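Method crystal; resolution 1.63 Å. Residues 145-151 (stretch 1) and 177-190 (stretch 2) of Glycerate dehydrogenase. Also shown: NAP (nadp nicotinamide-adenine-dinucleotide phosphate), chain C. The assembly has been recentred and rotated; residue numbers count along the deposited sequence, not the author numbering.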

# COMPACT_ATOMS: atom_id res chain seq x y z
N ILE A 145 -3.63 3.81 -14.63
CA ILE A 145 -2.38 3.07 -14.42
C ILE A 145 -1.96 2.47 -15.76
O ILE A 145 -2.78 1.85 -16.44
CB ILE A 145 -2.52 2.00 -13.33
CG1 ILE A 145 -1.18 1.26 -13.16
CG2 ILE A 145 -3.65 1.02 -13.63
CD1 ILE A 145 -1.12 0.40 -11.90
N GLY A 146 -0.70 2.66 -16.12
CA GLY A 146 -0.18 2.17 -17.38
C GLY A 146 0.83 1.06 -17.11
O GLY A 146 1.80 1.25 -16.37
N LEU A 147 0.58 -0.10 -17.70
CA LEU A 147 1.37 -1.30 -17.44
C LEU A 147 2.24 -1.57 -18.66
O LEU A 147 1.72 -1.87 -19.74
CB LEU A 147 0.44 -2.47 -17.13
CG LEU A 147 -0.57 -2.21 -16.00
CD1 LEU A 147 -1.57 -3.36 -15.85
CD2 LEU A 147 0.16 -1.96 -14.69
N ILE A 148 3.55 -1.43 -18.50
CA ILE A 148 4.50 -1.75 -19.57
C ILE A 148 4.83 -3.23 -19.40
O ILE A 148 5.66 -3.60 -18.56
CB ILE A 148 5.74 -0.86 -19.51
CG1 ILE A 148 5.36 0.61 -19.65
CG2 ILE A 148 6.77 -1.28 -20.60
CD1 ILE A 148 6.52 1.57 -19.40
N GLY A 149 4.15 -4.07 -20.17
CA GLY A 149 4.16 -5.51 -19.94
C GLY A 149 2.87 -5.94 -19.28
O GLY A 149 2.52 -5.44 -18.20
N ILE A 150 2.13 -6.84 -19.93
CA ILE A 150 0.81 -7.23 -19.46
C ILE A 150 0.69 -8.74 -19.58
O ILE A 150 -0.28 -9.27 -20.13
CB ILE A 150 -0.30 -6.49 -20.24
CG1 ILE A 150 -0.04 -6.51 -21.74
CG2 ILE A 150 -0.40 -5.04 -19.77
CD1 ILE A 150 -1.08 -5.73 -22.55
N GLY A 151 1.69 -9.44 -19.05
CA GLY A 151 1.72 -10.89 -18.97
C GLY A 151 1.20 -11.37 -17.63
O GLY A 151 0.20 -10.86 -17.11
PA NAP C . 5.49 -12.53 -18.81
O1A NAP C . 6.47 -13.15 -19.79
O2A NAP C . 4.25 -13.29 -18.43
O5B NAP C . 5.03 -11.12 -19.41
C5B NAP C . 5.96 -10.25 -20.04
C4B NAP C . 5.15 -9.13 -20.69
O4B NAP C . 6.09 -8.19 -21.24
C3B NAP C . 4.29 -9.62 -21.85
O3B NAP C . 3.13 -8.77 -21.97
C2B NAP C . 5.16 -9.39 -23.06
O2B NAP C . 4.42 -9.22 -24.26
C1B NAP C . 5.80 -8.08 -22.64
N9A NAP C . 7.01 -7.80 -23.43
C8A NAP C . 8.05 -8.63 -23.65
N7A NAP C . 8.97 -8.03 -24.45
C5A NAP C . 8.49 -6.81 -24.76
C6A NAP C . 8.94 -5.67 -25.57
N6A NAP C . 10.13 -5.71 -26.22
N1A NAP C . 8.14 -4.58 -25.63
C2A NAP C . 6.95 -4.52 -24.98
N3A NAP C . 6.46 -5.52 -24.22
C4A NAP C . 7.19 -6.67 -24.09
O3 NAP C . 6.39 -12.09 -17.54
PN NAP C . 5.91 -11.92 -16.01
O1N NAP C . 5.70 -13.27 -15.38
O2N NAP C . 4.77 -10.92 -15.95
O5D NAP C . 7.24 -11.28 -15.38
C5D NAP C . 7.74 -10.04 -15.86
C4D NAP C . 9.07 -9.70 -15.18
O4D NAP C . 8.84 -9.49 -13.79
C3D NAP C . 10.09 -10.82 -15.20
O3D NAP C . 10.82 -10.88 -16.43
C2D NAP C . 10.97 -10.47 -14.00
O2D NAP C . 12.11 -9.72 -14.45
C1D NAP C . 10.08 -9.61 -13.11
N1N NAP C . 9.88 -10.26 -11.80
C2N NAP C . 10.21 -9.60 -10.68
C3N NAP C . 10.06 -10.18 -9.43
C7N NAP C . 10.46 -9.43 -8.18
O7N NAP C . 10.62 -10.05 -7.14
N7N NAP C . 10.69 -8.11 -8.24
C4N NAP C . 9.56 -11.48 -9.35
C5N NAP C . 9.23 -12.16 -10.53
C6N NAP C . 9.40 -11.51 -11.74
P2B NAP C . 3.94 -10.46 -25.18
O1X NAP C . 5.20 -11.26 -25.48
O2X NAP C . 2.96 -11.23 -24.34
O3X NAP C . 3.29 -9.78 -26.36
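Stretch 2 177-190: NVKGIQQVDITELM

What forms the apolar centre of the contact? I150, just past the end of strand 145-148, turns its CA-to-CB bond toward stretch 2 and is the residue most covered by it. Its CG2 lies 3.6 Å from CD1 of I181, while its CD1 lies 3.7 Å from CG2 of V178. Both partners point toward stretch 1 from the two ends of a type II turn, V178 to I181, closed by a weak bond from I181 N to V178 O (3.4 Å). G180 takes the positive phi that favours glycine, and it and K179 stay out of reach.

How does the helix lie on the strand? Helix 186-190 runs roughly antiparallel to strand 145-148, with a crossing angle of -145° and a closest axis approach of 9.0 Å. The nearest backbones are those of G146 and L189, where CA of G146 stands 3.9 Å from CG of L189. A CB on G146 would come within 2.8 Å of that same L189 CG, so the bare glycine gives the leucine room. L189 also packs its CD2 3.9 Å from CG1 of I148, and CD1 of I148 reaches CD1 of I186 at 4.1 Å.

What links the turn to the helix? After the turn the chain passes through the short strand 182-183 to D185, the helix N-cap, whose OD1 accepts from E188 N at 3.0 Å. D185 itself does not touch stretch 1.

Where does the contact become polar? No hydrogen bond joins the stretches. At the edge, CD of Q183 lies 3.8 Å from CD1 of I150, and Q183 OE1 accepts from V178 N at 2.8 Å, bracing the loop beside the isoleucine. I150 spends its own backbone N on the cofactor, donating to NAP O3B at 3.0 Å.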

# COMPACT_ATOMS: atom_id res chain seq x y z
N ASN A 177 -4.40 -9.34 -27.73
CA ASN A 177 -5.39 -8.53 -27.03
C ASN A 177 -5.61 -9.10 -25.64
O ASN A 177 -6.10 -10.23 -25.49
CB ASN A 177 -6.69 -8.50 -27.83
CG ASN A 177 -7.66 -7.46 -27.32
OD1 ASN A 177 -7.33 -6.68 -26.42
ND2 ASN A 177 -8.86 -7.44 -27.89
N VAL A 178 -5.26 -8.33 -24.61
CA VAL A 178 -5.41 -8.75 -23.23
C VAL A 178 -6.69 -8.14 -22.68
O VAL A 178 -6.90 -6.92 -22.77
CB VAL A 178 -4.18 -8.35 -22.39
CG1 VAL A 178 -4.33 -8.81 -20.96
CG2 VAL A 178 -2.91 -8.93 -23.02
N LYS A 179 -7.54 -8.98 -22.10
CA LYS A 179 -8.85 -8.52 -21.64
C LYS A 179 -8.71 -7.52 -20.49
O LYS A 179 -7.88 -7.70 -19.60
CB LYS A 179 -9.70 -9.71 -21.20
N GLY A 180 -9.53 -6.47 -20.54
CA GLY A 180 -9.59 -5.49 -19.48
C GLY A 180 -8.49 -4.46 -19.48
O GLY A 180 -8.37 -3.69 -18.52
N ILE A 181 -7.66 -4.42 -20.53
CA ILE A 181 -6.54 -3.49 -20.61
C ILE A 181 -6.61 -2.78 -21.96
O ILE A 181 -6.50 -3.43 -23.00
CB ILE A 181 -5.19 -4.21 -20.45
CG1 ILE A 181 -5.10 -4.88 -19.07
CG2 ILE A 181 -4.05 -3.24 -20.67
CD1 ILE A 181 -3.84 -5.74 -18.87
N GLN A 182 -6.79 -1.46 -21.94
CA GLN A 182 -6.77 -0.68 -23.18
C GLN A 182 -5.32 -0.55 -23.63
O GLN A 182 -4.50 0.05 -22.93
CB GLN A 182 -7.40 0.69 -22.97
CG GLN A 182 -7.24 1.61 -24.16
CD GLN A 182 -8.44 1.58 -25.08
OE1 GLN A 182 -8.68 0.61 -25.80
NE2 GLN A 182 -9.23 2.65 -25.05
N GLN A 183 -4.99 -1.11 -24.78
CA GLN A 183 -3.60 -1.16 -25.19
C GLN A 183 -3.24 0.03 -26.07
O GLN A 183 -4.01 0.43 -26.95
CB GLN A 183 -3.31 -2.50 -25.87
CG GLN A 183 -3.35 -3.60 -24.84
CD GLN A 183 -3.48 -5.00 -25.39
OE1 GLN A 183 -4.47 -5.69 -25.12
NE2 GLN A 183 -2.48 -5.45 -26.15
N VAL A 184 -2.08 0.62 -25.78
CA VAL A 184 -1.61 1.85 -26.39
C VAL A 184 -0.12 1.69 -26.68
O VAL A 184 0.52 0.75 -26.21
CB VAL A 184 -1.84 3.07 -25.47
CG1 VAL A 184 -3.33 3.22 -25.15
CG2 VAL A 184 -1.04 2.91 -24.19
N ASP A 185 0.44 2.63 -27.45
CA ASP A 185 1.89 2.64 -27.60
C ASP A 185 2.54 3.34 -26.40
O ASP A 185 1.86 3.93 -25.55
CB ASP A 185 2.30 3.25 -28.95
CG ASP A 185 2.15 4.78 -29.03
OD1 ASP A 185 1.69 5.43 -28.08
OD2 ASP A 185 2.50 5.33 -30.09
N ILE A 186 3.87 3.24 -26.31
CA ILE A 186 4.55 3.64 -25.08
C ILE A 186 4.52 5.16 -24.90
O ILE A 186 4.49 5.65 -23.77
CB ILE A 186 6.00 3.09 -25.05
CG1 ILE A 186 6.63 3.30 -23.68
CG2 ILE A 186 6.86 3.73 -26.15
CD1 ILE A 186 7.59 2.18 -23.27
N THR A 187 4.52 5.91 -26.00
CA THR A 187 4.44 7.36 -25.91
C THR A 187 3.13 7.79 -25.27
O THR A 187 3.11 8.59 -24.32
CB THR A 187 4.60 7.99 -27.29
OG1 THR A 187 5.92 7.74 -27.79
CG2 THR A 187 4.37 9.50 -27.24
N GLU A 188 2.01 7.25 -25.76
CA GLU A 188 0.73 7.55 -25.13
C GLU A 188 0.69 7.06 -23.69
O GLU A 188 0.17 7.75 -22.81
CB GLU A 188 -0.43 6.95 -25.92
CG GLU A 188 -1.77 7.33 -25.32
CD GLU A 188 -2.95 6.88 -26.15
OE1 GLU A 188 -2.73 6.22 -27.18
OE2 GLU A 188 -4.09 7.20 -25.76
N LEU A 189 1.25 5.88 -23.43
CA LEU A 189 1.25 5.39 -22.05
C LEU A 189 1.96 6.36 -21.13
O LEU A 189 1.45 6.68 -20.04
CB LEU A 189 1.91 4.01 -21.97
CG LEU A 189 1.75 3.27 -20.64
CD1 LEU A 189 1.70 1.76 -20.90
CD2 LEU A 189 2.86 3.61 -19.62
N MET A 190 3.14 6.84 -21.54
CA MET A 190 3.89 7.77 -20.69
C MET A 190 3.15 9.09 -20.52
O MET A 190 3.23 9.69 -19.45
CB MET A 190 5.29 8.01 -21.27
CG MET A 190 6.14 6.74 -21.41
SD MET A 190 6.44 5.90 -19.85
CE MET A 190 7.61 7.01 -19.07